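Local coordinates for protein signal transducer and activator of transcription (Mus musculus, PDB 5OEN) that probably acts as a transcription factor relaying signals to the nucleus, and through its coiled-coil domain contacts another protein in this complex, at residues Glu16-Ser21 and Phe130-Leu135; Arg20-Leu25 and Lys70-Ile75; Asp27-Phe32 and Asn63-Met68; Thr37-Lys42 and Gln53-Val58. The protein carries 2 engineered substitutions. One frame throughout, in Å; residues are numbered along the deposited sequence.

Interaction 1. Residues Glu16-Ser21 and Phe130-Leu135; sequences EFLVRS and FHLRQL
This is a buried, largely apolar contact between two near-parallel helices, 2-40 and 115-142, close to the centre of the chain; the local axes run 11.2 Å apart at 11°. Leu18 leads from the first helix, its CG anti to the backbone N (chi1 171°), so that CD2 meets CD1 of Leu132 at 3.5 Å with the two side chains crossing at about a right angle. The same CD2 of Leu18 lies 3.8 Å from CD1 of Leu135, whose side chain slides past in the opposite direction. As the first and third helices of the four-helix STAT coiled-coil domain, the pair shares its core with helix 50-104, where Leu79 packs on Leu18 and Val80 and Leu83 on Leu132. Nearer the border, CG2 of Val19 touches both Leu135 CD1 (3.5 Å) and, obliquely to the ring, His131 NE2 (3.6 Å). Leu135 CD1 in turn sits over one face of the His131 ring, offset toward its rim.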
loop_
_atom_site.group_PDB
_atom_site.type_symbol
_atom_site.label_atom_id
_atom_site.label_comp_id
_atom_site.label_asym_id
_atom_site.label_seq_id
_atom_site.Cartn_x
_atom_site.Cartn_y
_atom_site.Cartn_z
ATOM N N GLU B 16 -3.407 7.814 15.312
ATOM C CA GLU B 16 -2.371 6.901 14.842
ATOM C C GLU B 16 -2.994 5.654 14.232
ATOM O O GLU B 16 -2.669 5.266 13.104
ATOM C CB GLU B 16 -1.439 6.518 15.993
ATOM C CG GLU B 16 -0.432 7.588 16.377
ATOM C CD GLU B 16 0.588 7.088 17.385
ATOM O OE1 GLU B 16 0.806 5.859 17.454
ATOM O OE2 GLU B 16 1.169 7.922 18.111
ATOM N N PHE B 17 -3.902 5.012 14.972
ATOM C CA PHE B 17 -4.604 3.846 14.447
ATOM C C PHE B 17 -5.313 4.175 13.139
ATOM O O PHE B 17 -5.325 3.361 12.208
ATOM C CB PHE B 17 -5.598 3.326 15.484
ATOM C CG PHE B 17 -6.470 2.214 14.982
ATOM C CD1 PHE B 17 -5.968 0.931 14.844
ATOM C CD2 PHE B 17 -7.792 2.448 14.653
ATOM C CE1 PHE B 17 -6.768 -0.094 14.382
ATOM C CE2 PHE B 17 -8.597 1.428 14.191
ATOM C CZ PHE B 17 -8.085 0.155 14.056
ATOM N N LEU B 18 -5.915 5.364 13.049
ATOM C CA LEU B 18 -6.526 5.787 11.793
ATOM C C LEU B 18 -5.485 5.870 10.685
ATOM O O LEU B 18 -5.695 5.359 9.579
ATOM C CB LEU B 18 -7.225 7.137 11.973
ATOM C CG LEU B 18 -7.726 7.802 10.683
ATOM C CD1 LEU B 18 -8.685 6.888 9.934
ATOM C CD2 LEU B 18 -8.390 9.134 10.988
ATOM N N VAL B 19 -4.354 6.522 10.962
ATOM C CA VAL B 19 -3.295 6.630 9.963
ATOM C C VAL B 19 -2.881 5.246 9.477
ATOM O O VAL B 19 -2.616 5.042 8.286
ATOM C CB VAL B 19 -2.101 7.416 10.538
ATOM C CG1 VAL B 19 -0.881 7.313 9.625
ATOM C CG2 VAL B 19 -2.481 8.873 10.726
ATOM N N ARG B 20 -2.814 4.274 10.388
ATOM C CA ARG B 20 -2.484 2.910 9.988
ATOM C C ARG B 20 -3.593 2.307 9.135
ATOM O O ARG B 20 -3.320 1.651 8.124
ATOM C CB ARG B 20 -2.221 2.056 11.226
ATOM C CG ARG B 20 -1.073 2.572 12.084
ATOM C CD ARG B 20 -1.056 1.935 13.464
ATOM N NE ARG B 20 -0.156 2.640 14.373
ATOM C CZ ARG B 20 0.007 2.335 15.658
ATOM N NH1 ARG B 20 -0.669 1.330 16.200
ATOM N NH2 ARG B 20 0.850 3.038 16.404
ATOM N N SER B 21 -4.853 2.525 9.523
ATOM C CA SER B 21 -5.972 2.020 8.735
ATOM C C SER B 21 -5.951 2.589 7.323
ATOM O O SER B 21 -6.231 1.877 6.352
ATOM C CB SER B 21 -7.295 2.360 9.425
ATOM O OG SER B 21 -7.432 1.672 10.657
ATOM N N PHE B 130 -5.893 19.533 12.171
ATOM C CA PHE B 130 -5.097 19.664 10.955
ATOM C C PHE B 130 -4.621 18.304 10.474
ATOM O O PHE B 130 -4.658 18.014 9.273
ATOM C CB PHE B 130 -3.907 20.595 11.186
ATOM C CG PHE B 130 -4.285 22.043 11.276
ATOM C CD1 PHE B 130 -4.773 22.716 10.165
ATOM C CD2 PHE B 130 -4.148 22.734 12.466
ATOM C CE1 PHE B 130 -5.121 24.050 10.245
ATOM C CE2 PHE B 130 -4.495 24.068 12.551
ATOM C CZ PHE B 130 -4.981 24.726 11.438
ATOM N N HIS B 131 -4.170 17.455 11.397
ATOM C CA HIS B 131 -3.781 16.102 11.026
ATOM C C HIS B 131 -4.942 15.370 10.367
ATOM O O HIS B 131 -4.776 14.728 9.325
ATOM C CB HIS B 131 -3.294 15.340 12.259
ATOM C CG HIS B 131 -2.558 14.078 11.936
ATOM N ND1 HIS B 131 -2.249 13.705 10.645
ATOM C CD2 HIS B 131 -2.066 13.104 12.737
ATOM C CE1 HIS B 131 -1.601 12.555 10.665
ATOM N NE2 HIS B 131 -1.476 12.169 11.922
ATOM N N LEU B 132 -6.135 15.465 10.958
ATOM C CA LEU B 132 -7.287 14.761 10.403
ATOM C C LEU B 132 -7.685 15.334 9.049
ATOM O O LEU B 132 -8.117 14.591 8.159
ATOM C CB LEU B 132 -8.460 14.821 11.382
ATOM C CG LEU B 132 -9.688 13.979 11.020
ATOM C CD1 LEU B 132 -9.339 12.497 10.927
ATOM C CD2 LEU B 132 -10.799 14.201 12.034
ATOM N N ARG B 133 -7.550 16.650 8.869
ATOM C CA ARG B 133 -7.834 17.239 7.564
ATOM C C ARG B 133 -6.898 16.678 6.504
ATOM O O ARG B 133 -7.321 16.396 5.375
ATOM C CB ARG B 133 -7.713 18.762 7.627
ATOM C CG ARG B 133 -7.978 19.440 6.291
ATOM C CD ARG B 133 -7.944 20.953 6.394
ATOM N NE ARG B 133 -8.204 21.580 5.100
ATOM C CZ ARG B 133 -8.342 22.889 4.911
ATOM N NH1 ARG B 133 -8.576 23.358 3.693
ATOM N NH2 ARG B 133 -8.247 23.730 5.932
ATOM N N GLN B 134 -5.619 16.512 6.846
ATOM C CA GLN B 134 -4.673 15.917 5.910
ATOM C C GLN B 134 -5.080 14.494 5.550
ATOM O O GLN B 134 -4.975 14.085 4.387
ATOM C CB GLN B 134 -3.267 15.937 6.508
ATOM C CG GLN B 134 -2.215 15.265 5.641
ATOM C CD GLN B 134 -2.090 15.910 4.275
ATOM O OE1 GLN B 134 -2.123 15.230 3.248
ATOM N NE2 GLN B 134 -1.943 17.231 4.256
ATOM N N LEU B 135 -5.546 13.723 6.535
ATOM C CA LEU B 135 -5.902 12.330 6.280
ATOM C C LEU B 135 -7.147 12.226 5.407
ATOM O O LEU B 135 -7.184 11.426 4.465
ATOM C CB LEU B 135 -6.103 11.594 7.605
ATOM C CG LEU B 135 -4.893 11.581 8.545
ATOM C CD1 LEU B 135 -5.219 10.832 9.827
ATOM C CD2 LEU B 135 -3.664 10.979 7.875
#

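Interaction 2. Residues Arg20-Leu25 and Lys70-Ile75; sequences RSIRQL and KEVLDI
The antiparallel pairing of the first two long helices of the STAT coiled-coil domain passes through this contact, where helix 2-40 and helix 50-104 lie side by side within the four-helix bundle. The local axes come within 10.3 Å and cross at -163°, and the backbones draw nearest at Ser21 and Val72, whose CA atoms are 6.8 Å apart. Val72 is the central side chain: with CG1 anti to the backbone N (chi1 172°) its two methyls fork toward different partners. CG1 of Val72 faces CG1 of Ile22 at 4.2 Å, the side chains crossing at about a right angle, while CG2 of Val72 lies 4.3 Å from CD2 of Leu25, so the branched residue bridges about one turn of the opposing helix. No hydrogen bond joins the segments. The third helix packs on the same residues: Leu139 of helix 115-142 meets both Leu25 and Val72, and Leu135 and Met142 pack on Ile22. One turn beyond Val72, Ile75 reaches back with its CG1 beside the backbone N and its chain extended at chi2 (164°). Its terminal methyl, CD1, comes 3.6 Å from OG of Ser21, a hydroxyl whose polar partner is the carbonyl O of Phe17.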
loop_
_atom_site.group_PDB
_atom_site.type_symbol
_atom_site.label_atom_id
_atom_site.label_comp_id
_atom_site.label_asym_id
_atom_site.label_seq_id
_atom_site.Cartn_x
_atom_site.Cartn_y
_atom_site.Cartn_z
ATOM N N ARG B 20 -2.814 4.274 10.388
ATOM C CA ARG B 20 -2.484 2.910 9.988
ATOM C C ARG B 20 -3.593 2.307 9.135
ATOM O O ARG B 20 -3.320 1.651 8.124
ATOM C CB ARG B 20 -2.221 2.056 11.226
ATOM C CG ARG B 20 -1.073 2.572 12.084
ATOM C CD ARG B 20 -1.056 1.935 13.464
ATOM N NE ARG B 20 -0.156 2.640 14.373
ATOM C CZ ARG B 20 0.007 2.335 15.658
ATOM N NH1 ARG B 20 -0.669 1.330 16.200
ATOM N NH2 ARG B 20 0.850 3.038 16.404
ATOM N N SER B 21 -4.853 2.525 9.523
ATOM C CA SER B 21 -5.972 2.020 8.735
ATOM C C SER B 21 -5.951 2.589 7.323
ATOM O O SER B 21 -6.231 1.877 6.352
ATOM C CB SER B 21 -7.295 2.360 9.425
ATOM O OG SER B 21 -7.432 1.672 10.657
ATOM N N ILE B 22 -5.622 3.875 7.190
ATOM C CA ILE B 22 -5.594 4.505 5.874
ATOM C C ILE B 22 -4.470 3.919 5.029
ATOM O O ILE B 22 -4.617 3.743 3.814
ATOM C CB ILE B 22 -5.461 6.031 6.021
ATOM C CG1 ILE B 22 -6.669 6.592 6.779
ATOM C CG2 ILE B 22 -5.355 6.692 4.655
ATOM C CD1 ILE B 22 -6.472 7.998 7.285
ATOM N N ARG B 23 -3.326 3.618 5.651
ATOM C CA ARG B 23 -2.246 2.957 4.925
ATOM C C ARG B 23 -2.662 1.559 4.493
ATOM O O ARG B 23 -2.359 1.131 3.374
ATOM C CB ARG B 23 -0.988 2.899 5.792
ATOM C CG ARG B 23 0.198 2.226 5.116
ATOM C CD ARG B 23 1.450 2.304 5.974
ATOM N NE ARG B 23 2.618 1.759 5.289
ATOM C CZ ARG B 23 3.855 1.783 5.777
ATOM N NH1 ARG B 23 4.101 2.330 6.962
ATOM N NH2 ARG B 23 4.852 1.261 5.075
ATOM N N GLN B 24 -3.355 0.832 5.373
ATOM C CA GLN B 24 -3.877 -0.480 5.009
ATOM C C GLN B 24 -4.796 -0.384 3.797
ATOM O O GLN B 24 -4.717 -1.211 2.881
ATOM C CB GLN B 24 -4.617 -1.088 6.201
ATOM C CG GLN B 24 -5.123 -2.501 5.978
ATOM C CD GLN B 24 -6.061 -2.957 7.078
ATOM O OE1 GLN B 24 -7.282 -2.886 6.935
ATOM N NE2 GLN B 24 -5.494 -3.427 8.183
ATOM N N LEU B 25 -5.678 0.617 3.778
ATOM C CA LEU B 25 -6.571 0.800 2.640
ATOM C C LEU B 25 -5.783 1.121 1.378
ATOM O O LEU B 25 -5.968 0.485 0.336
ATOM C CB LEU B 25 -7.579 1.911 2.936
ATOM C CG LEU B 25 -8.585 2.221 1.825
ATOM C CD1 LEU B 25 -9.554 1.067 1.638
ATOM C CD2 LEU B 25 -9.334 3.507 2.123
ATOM N N LYS B 70 -15.673 1.696 4.186
ATOM C CA LYS B 70 -16.742 1.982 5.137
ATOM C C LYS B 70 -16.238 1.961 6.575
ATOM O O LYS B 70 -16.779 2.671 7.430
ATOM C CB LYS B 70 -17.880 0.978 4.953
ATOM C CG LYS B 70 -18.646 1.166 3.652
ATOM C CD LYS B 70 -19.542 -0.020 3.342
ATOM C CE LYS B 70 -20.383 0.235 2.101
ATOM N NZ LYS B 70 -21.079 -0.992 1.628
ATOM N N GLU B 71 -15.207 1.164 6.861
ATOM C CA GLU B 71 -14.650 1.111 8.206
ATOM C C GLU B 71 -13.731 2.288 8.502
ATOM O O GLU B 71 -13.494 2.588 9.677
ATOM C CB GLU B 71 -13.889 -0.203 8.406
ATOM C CG GLU B 71 -13.422 -0.438 9.832
ATOM C CD GLU B 71 -12.814 -1.815 10.026
ATOM O OE1 GLU B 71 -12.697 -2.560 9.029
ATOM O OE2 GLU B 71 -12.454 -2.149 11.175
ATOM N N VAL B 72 -13.208 2.957 7.474
ATOM C CA VAL B 72 -12.383 4.140 7.700
ATOM C C VAL B 72 -13.257 5.338 8.049
ATOM O O VAL B 72 -12.946 6.102 8.970
ATOM C CB VAL B 72 -11.503 4.416 6.467
ATOM C CG1 VAL B 72 -10.780 5.757 6.596
ATOM C CG2 VAL B 72 -10.492 3.295 6.279
ATOM N N LEU B 73 -14.356 5.526 7.317
ATOM C CA LEU B 73 -15.282 6.606 7.641
ATOM C C LEU B 73 -15.815 6.460 9.060
ATOM O O LEU B 73 -15.927 7.448 9.794
ATOM C CB LEU B 73 -16.431 6.628 6.636
ATOM C CG LEU B 73 -16.077 7.100 5.224
ATOM C CD1 LEU B 73 -17.152 6.681 4.239
ATOM C CD2 LEU B 73 -15.893 8.609 5.198
ATOM N N ASP B 74 -16.150 5.233 9.465
ATOM C CA ASP B 74 -16.620 5.007 10.828
ATOM C C ASP B 74 -15.584 5.463 11.847
ATOM O O ASP B 74 -15.933 6.053 12.877
ATOM C CB ASP B 74 -16.956 3.529 11.029
ATOM C CG ASP B 74 -18.231 3.114 10.315
ATOM O OD1 ASP B 74 -18.881 3.981 9.691
ATOM O OD2 ASP B 74 -18.585 1.918 10.379
ATOM N N ILE B 75 -14.306 5.190 11.584
ATOM C CA ILE B 75 -13.246 5.639 12.486
ATOM C C ILE B 75 -13.213 7.161 12.536
ATOM O O ILE B 75 -13.387 7.775 13.597
ATOM C CB ILE B 75 -11.887 5.067 12.045
ATOM C CG1 ILE B 75 -11.886 3.542 12.168
ATOM C CG2 ILE B 75 -10.753 5.659 12.882
ATOM C CD1 ILE B 75 -10.759 2.875 11.410
#

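Interaction 3. Residues Asp27-Phe32 and Asn63-Met68; sequences DEQDVF and NKVDRM
Along helix 2-40, Glu28 carries most of this contact with the antiparallel helix 50-104 of the STAT four-helix coiled-coil domain; the local axes approach to 9.7 Å and cross at -153°. Its chi1 (-94°) puts CG of Glu28 against Met68 CE, 3.9 Å away, the two chains crossing at about a right angle, and the bend at chi2 (-88°) swings the carboxylate toward Lys64. There the side chains cross obliquely, OE1 of Glu28 3.7 Å from CB of Lys64, yet OE1 and Lys64 NZ stay 6.3 Å apart, so no salt bridge forms and any attraction is probably long-range. OE2 of Glu28 is hydrogen-bonded instead to the backbone of another protein, which makes this face of the helix pair part of the interface between chains. Next in sequence, Gln29 offers its CG to Val65 CG1 at 4.2 Å, from the flank turned toward Arg69. One turn after Glu28, Phe32 meets the other branch of Val65 through its CB, 4.3 Å from Val65 CG2.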
loop_
_atom_site.group_PDB
_atom_site.type_symbol
_atom_site.label_atom_id
_atom_site.label_comp_id
_atom_site.label_asym_id
_atom_site.label_seq_id
_atom_site.Cartn_x
_atom_site.Cartn_y
_atom_site.Cartn_z
ATOM N N ASP B 27 -2.724 0.484 0.582
ATOM C CA ASP B 27 -2.034 -0.715 0.117
ATOM C C ASP B 27 -2.972 -1.635 -0.655
ATOM O O ASP B 27 -2.583 -2.219 -1.673
ATOM C CB ASP B 27 -1.421 -1.461 1.304
ATOM C CG ASP B 27 -0.134 -0.826 1.794
ATOM O OD1 ASP B 27 0.205 0.280 1.320
ATOM O OD2 ASP B 27 0.544 -1.436 2.649
ATOM N N GLU B 28 -4.212 -1.777 -0.184
ATOM C CA GLU B 28 -5.148 -2.697 -0.820
ATOM C C GLU B 28 -5.713 -2.145 -2.121
ATOM O O GLU B 28 -5.986 -2.919 -3.046
ATOM C CB GLU B 28 -6.285 -3.035 0.143
ATOM C CG GLU B 28 -6.041 -4.299 0.950
ATOM C CD GLU B 28 -6.520 -5.549 0.238
ATOM O OE1 GLU B 28 -7.608 -5.505 -0.373
ATOM O OE2 GLU B 28 -5.807 -6.575 0.285
ATOM N N GLN B 29 -5.903 -0.828 -2.220
ATOM C CA GLN B 29 -6.379 -0.260 -3.477
ATOM C C GLN B 29 -5.381 -0.497 -4.601
ATOM O O GLN B 29 -5.780 -0.656 -5.761
ATOM C CB GLN B 29 -6.664 1.234 -3.312
ATOM C CG GLN B 29 -7.855 1.530 -2.408
ATOM C CD GLN B 29 -8.346 2.960 -2.524
ATOM O OE1 GLN B 29 -7.818 3.752 -3.304
ATOM N NE2 GLN B 29 -9.369 3.296 -1.748
ATOM N N ASP B 30 -4.084 -0.533 -4.282
ATOM C CA ASP B 30 -3.089 -0.932 -5.272
ATOM C C ASP B 30 -3.277 -2.390 -5.676
ATOM O O ASP B 30 -3.193 -2.729 -6.862
ATOM C CB ASP B 30 -1.678 -0.715 -4.722
ATOM C CG ASP B 30 -1.375 0.745 -4.432
ATOM O OD1 ASP B 30 -1.929 1.625 -5.123
ATOM O OD2 ASP B 30 -0.573 1.011 -3.511
ATOM N N VAL B 31 -3.528 -3.265 -4.698
ATOM C CA VAL B 31 -3.757 -4.682 -4.983
ATOM C C VAL B 31 -4.876 -4.840 -6.006
ATOM O O VAL B 31 -4.721 -5.520 -7.027
ATOM C CB VAL B 31 -4.070 -5.442 -3.680
ATOM C CG1 VAL B 31 -4.491 -6.879 -3.966
ATOM C CG2 VAL B 31 -2.861 -5.415 -2.751
ATOM N N PHE B 32 -6.021 -4.206 -5.747
ATOM C CA PHE B 32 -7.175 -4.370 -6.625
ATOM C C PHE B 32 -6.839 -3.967 -8.054
ATOM O O PHE B 32 -7.045 -4.743 -8.994
ATOM C CB PHE B 32 -8.356 -3.552 -6.098
ATOM C CG PHE B 32 -9.481 -3.413 -7.083
ATOM C CD1 PHE B 32 -10.431 -4.411 -7.216
ATOM C CD2 PHE B 32 -9.584 -2.288 -7.882
ATOM C CE1 PHE B 32 -11.465 -4.287 -8.127
ATOM C CE2 PHE B 32 -10.614 -2.159 -8.793
ATOM C CZ PHE B 32 -11.554 -3.160 -8.916
ATOM N N ASN B 63 -14.375 -6.324 -2.467
ATOM C CA ASN B 63 -15.172 -6.411 -1.248
ATOM C C ASN B 63 -14.387 -5.913 -0.041
ATOM O O ASN B 63 -14.939 -5.214 0.817
ATOM C CB ASN B 63 -15.646 -7.849 -1.031
ATOM C CG ASN B 63 -16.686 -8.280 -2.051
ATOM O OD1 ASN B 63 -17.431 -7.457 -2.585
ATOM N ND2 ASN B 63 -16.745 -9.578 -2.322
ATOM N N LYS B 64 -13.100 -6.255 0.048
ATOM C CA LYS B 64 -12.269 -5.713 1.119
ATOM C C LYS B 64 -12.161 -4.198 1.006
ATOM O O LYS B 64 -12.339 -3.475 1.992
ATOM C CB LYS B 64 -10.877 -6.346 1.089
ATOM C CG LYS B 64 -10.798 -7.736 1.693
ATOM C CD LYS B 64 -9.483 -7.930 2.439
ATOM C CE LYS B 64 -9.227 -9.386 2.811
ATOM N NZ LYS B 64 -10.431 -10.258 2.708
ATOM N N VAL B 65 -11.860 -3.701 -0.196
ATOM C CA VAL B 65 -11.802 -2.256 -0.413
ATOM C C VAL B 65 -13.096 -1.610 0.063
ATOM O O VAL B 65 -13.085 -0.618 0.801
ATOM C CB VAL B 65 -11.528 -1.948 -1.897
ATOM C CG1 VAL B 65 -11.606 -0.447 -2.168
ATOM C CG2 VAL B 65 -10.164 -2.484 -2.305
ATOM N N ASP B 66 -14.232 -2.170 -0.353
ATOM C CA ASP B 66 -15.522 -1.633 0.066
ATOM C C ASP B 66 -15.680 -1.712 1.579
ATOM O O ASP B 66 -16.092 -0.741 2.225
ATOM C CB ASP B 66 -16.648 -2.388 -0.642
ATOM C CG ASP B 66 -18.015 -1.802 -0.352
ATOM O OD1 ASP B 66 -18.210 -0.595 -0.606
ATOM O OD2 ASP B 66 -18.897 -2.552 0.122
ATOM N N ARG B 67 -15.352 -2.865 2.166
ATOM C CA ARG B 67 -15.445 -3.018 3.616
ATOM C C ARG B 67 -14.536 -2.025 4.330
ATOM O O ARG B 67 -14.943 -1.377 5.301
ATOM C CB ARG B 67 -15.088 -4.452 4.014
ATOM C CG ARG B 67 -16.123 -5.491 3.609
ATOM C CD ARG B 67 -15.562 -6.901 3.719
ATOM N NE ARG B 67 -16.520 -7.911 3.276
ATOM C CZ ARG B 67 -17.441 -8.475 4.054
ATOM N NH1 ARG B 67 -17.546 -8.136 5.334
ATOM N NH2 ARG B 67 -18.264 -9.384 3.550
ATOM N N MET B 68 -13.291 -1.899 3.866
ATOM C CA MET B 68 -12.347 -0.992 4.511
ATOM C C MET B 68 -12.791 0.457 4.364
ATOM O O MET B 68 -12.785 1.218 5.338
ATOM C CB MET B 68 -10.951 -1.186 3.920
ATOM C CG MET B 68 -10.321 -2.528 4.240
ATOM S SD MET B 68 -8.697 -2.727 3.484
ATOM C CE MET B 68 -8.222 -4.326 4.136
#

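Interaction 4. Residues Thr37-Lys42 and Gln53-Val58; sequences TVFSLK and QQAQLV
Gln54 is the first residue of 53-58 to meet the C-terminal end of helix 2-40, and it lies beside the edge of Phe39, sliding past it in the opposite direction. With CG anti to the backbone N (chi1 -172°), CG of Gln54 sits in the plane of the Phe39 ring, 3.7 Å from CD2. The bend at chi2 (69°) then turns the amide nearly coplanar with the ring, 16° apart. NE2 of Gln54 points to Val38, 3.8 Å from CG1, while its OE1 makes a weak hydrogen bond to a polar side chain of another protein. Ala55 follows with its methyl: CB is 3.6 Å from Phe39 CE2, an oblique approach to the ring. The two segments face each other at one end of the antiparallel helical hairpin that opens the STAT coiled-coil domain, just where helix 2-40 stops. There Ser40 OG bonds to a lone pair of Thr37 O, 2.5 Å away, and the same oxygen also accepts from Leu41 N. A turn beyond Gln54, Val58 puts CG2 3.9 Å from Phe39 CB.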
loop_
_atom_site.group_PDB
_atom_site.type_symbol
_atom_site.label_atom_id
_atom_site.label_comp_id
_atom_site.label_asym_id
_atom_site.label_seq_id
_atom_site.Cartn_x
_atom_site.Cartn_y
_atom_site.Cartn_z
ATOM N N THR B 37 -6.108 -5.043 -13.488
ATOM C CA THR B 37 -5.374 -4.898 -14.741
ATOM C C THR B 37 -4.933 -6.256 -15.274
ATOM O O THR B 37 -5.111 -6.556 -16.462
ATOM C CB THR B 37 -4.167 -3.980 -14.536
ATOM O OG1 THR B 37 -4.609 -2.703 -14.054
ATOM C CG2 THR B 37 -3.403 -3.785 -15.844
ATOM N N VAL B 38 -4.351 -7.092 -14.410
ATOM C CA VAL B 38 -3.915 -8.419 -14.835
ATOM C C VAL B 38 -5.092 -9.209 -15.391
ATOM O O VAL B 38 -4.979 -9.874 -16.427
ATOM C CB VAL B 38 -3.232 -9.157 -13.667
ATOM C CG1 VAL B 38 -2.998 -10.630 -14.006
ATOM C CG2 VAL B 38 -1.912 -8.482 -13.323
ATOM N N PHE B 39 -6.241 -9.148 -14.714
ATOM C CA PHE B 39 -7.430 -9.824 -15.218
ATOM C C PHE B 39 -7.833 -9.291 -16.587
ATOM O O PHE B 39 -8.307 -10.056 -17.434
ATOM C CB PHE B 39 -8.579 -9.667 -14.222
ATOM C CG PHE B 39 -9.896 -10.180 -14.728
ATOM C CD1 PHE B 39 -10.874 -9.303 -15.158
ATOM C CD2 PHE B 39 -10.154 -11.537 -14.773
ATOM C CE1 PHE B 39 -12.086 -9.770 -15.622
ATOM C CE2 PHE B 39 -11.362 -12.009 -15.237
ATOM C CZ PHE B 39 -12.330 -11.124 -15.660
ATOM N N SER B 40 -7.644 -7.992 -16.826
ATOM C CA SER B 40 -8.030 -7.402 -18.102
ATOM C C SER B 40 -7.038 -7.731 -19.208
ATOM O O SER B 40 -7.417 -7.758 -20.384
ATOM C CB SER B 40 -8.159 -5.885 -17.961
ATOM O OG SER B 40 -6.889 -5.287 -17.775
ATOM N N LEU B 41 -5.776 -7.974 -18.862
ATOM C CA LEU B 41 -4.780 -8.321 -19.865
ATOM C C LEU B 41 -5.016 -9.733 -20.383
ATOM O O LEU B 41 -5.300 -10.654 -19.613
ATOM C CB LEU B 41 -3.373 -8.205 -19.279
ATOM C CG LEU B 41 -2.904 -6.789 -18.941
ATOM C CD1 LEU B 41 -1.590 -6.829 -18.183
ATOM C CD2 LEU B 41 -2.764 -5.946 -20.198
ATOM N N LYS B 42 -4.890 -9.898 -21.695
ATOM C CA LYS B 42 -5.153 -11.181 -22.340
ATOM C C LYS B 42 -4.109 -11.482 -23.413
ATOM O O LYS B 42 -3.980 -10.749 -24.394
ATOM C CB LYS B 42 -6.555 -11.183 -22.957
ATOM C CG LYS B 42 -7.676 -10.889 -21.963
ATOM C CD LYS B 42 -7.791 -11.956 -20.878
ATOM C CE LYS B 42 -8.243 -13.291 -21.441
ATOM N NZ LYS B 42 -8.326 -14.331 -20.384
ATOM N N GLN B 53 -11.136 -18.498 -11.647
ATOM C CA GLN B 53 -10.359 -18.244 -10.438
ATOM C C GLN B 53 -9.796 -16.828 -10.440
ATOM O O GLN B 53 -9.753 -16.167 -9.396
ATOM C CB GLN B 53 -9.232 -19.271 -10.329
ATOM C CG GLN B 53 -8.570 -19.347 -8.966
ATOM C CD GLN B 53 -7.440 -20.359 -8.934
ATOM O OE1 GLN B 53 -6.979 -20.822 -9.978
ATOM N NE2 GLN B 53 -6.992 -20.711 -7.734
ATOM N N GLN B 54 -9.364 -16.346 -11.608
ATOM C CA GLN B 54 -8.800 -15.002 -11.698
ATOM C C GLN B 54 -9.856 -13.939 -11.415
ATOM O O GLN B 54 -9.571 -12.933 -10.756
ATOM C CB GLN B 54 -8.182 -14.790 -13.080
ATOM C CG GLN B 54 -7.401 -13.493 -13.229
ATOM C CD GLN B 54 -6.124 -13.482 -12.412
ATOM O OE1 GLN B 54 -5.493 -14.521 -12.211
ATOM N NE2 GLN B 54 -5.740 -12.306 -11.932
ATOM N N ALA B 55 -11.079 -14.140 -11.911
ATOM C CA ALA B 55 -12.144 -13.178 -11.657
ATOM C C ALA B 55 -12.592 -13.227 -10.202
ATOM O O ALA B 55 -12.797 -12.181 -9.575
ATOM C CB ALA B 55 -13.326 -13.442 -12.589
ATOM N N GLN B 56 -12.752 -14.432 -9.649
ATOM C CA GLN B 56 -13.123 -14.557 -8.244
ATOM C C GLN B 56 -12.104 -13.878 -7.338
ATOM O O GLN B 56 -12.456 -13.412 -6.248
ATOM C CB GLN B 56 -13.268 -16.032 -7.871
ATOM C CG GLN B 56 -14.423 -16.739 -8.570
ATOM C CD GLN B 56 -14.413 -18.240 -8.350
ATOM O OE1 GLN B 56 -14.420 -19.019 -9.304
ATOM N NE2 GLN B 56 -14.404 -18.653 -7.088
ATOM N N LEU B 57 -10.842 -13.815 -7.767
ATOM C CA LEU B 57 -9.821 -13.120 -6.990
ATOM C C LEU B 57 -10.069 -11.617 -6.990
ATOM O O LEU B 57 -10.073 -10.977 -5.932
ATOM C CB LEU B 57 -8.435 -13.436 -7.555
ATOM C CG LEU B 57 -7.241 -13.045 -6.684
ATOM C CD1 LEU B 57 -7.098 -14.007 -5.517
ATOM C CD2 LEU B 57 -5.967 -13.005 -7.511
ATOM N N VAL B 58 -10.275 -11.035 -8.175
ATOM C CA VAL B 58 -10.596 -9.612 -8.272
ATOM C C VAL B 58 -11.889 -9.310 -7.530
ATOM O O VAL B 58 -11.999 -8.298 -6.827
ATOM C CB VAL B 58 -10.687 -9.189 -9.751
ATOM C CG1 VAL B 58 -11.182 -7.747 -9.880
ATOM C CG2 VAL B 58 -9.338 -9.358 -10.435
#

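From the N terminus, helix 2-40 supplies the first segment of every contact. Its residues 16-21 close the longest loop, with 130-135 of helix 115-142 (interaction 1), and the overlapping 20-25 pairs with helix 50-104 in interaction 2, the two sharing Arg20 and Ser21 and touching through Leu135 and Ile22. Interaction 3 nests inside the loop of interaction 2, and interaction 4 inside that of interaction 3, so no loops cross. Interactions 2, 3 and 4 thus zip one helical hairpin, neighbours touching through Leu25 and Met68, then Phe32 and Val58, whereas interaction 1, about 32 Å between centres from interaction 4, ties this hairpin to the third helix.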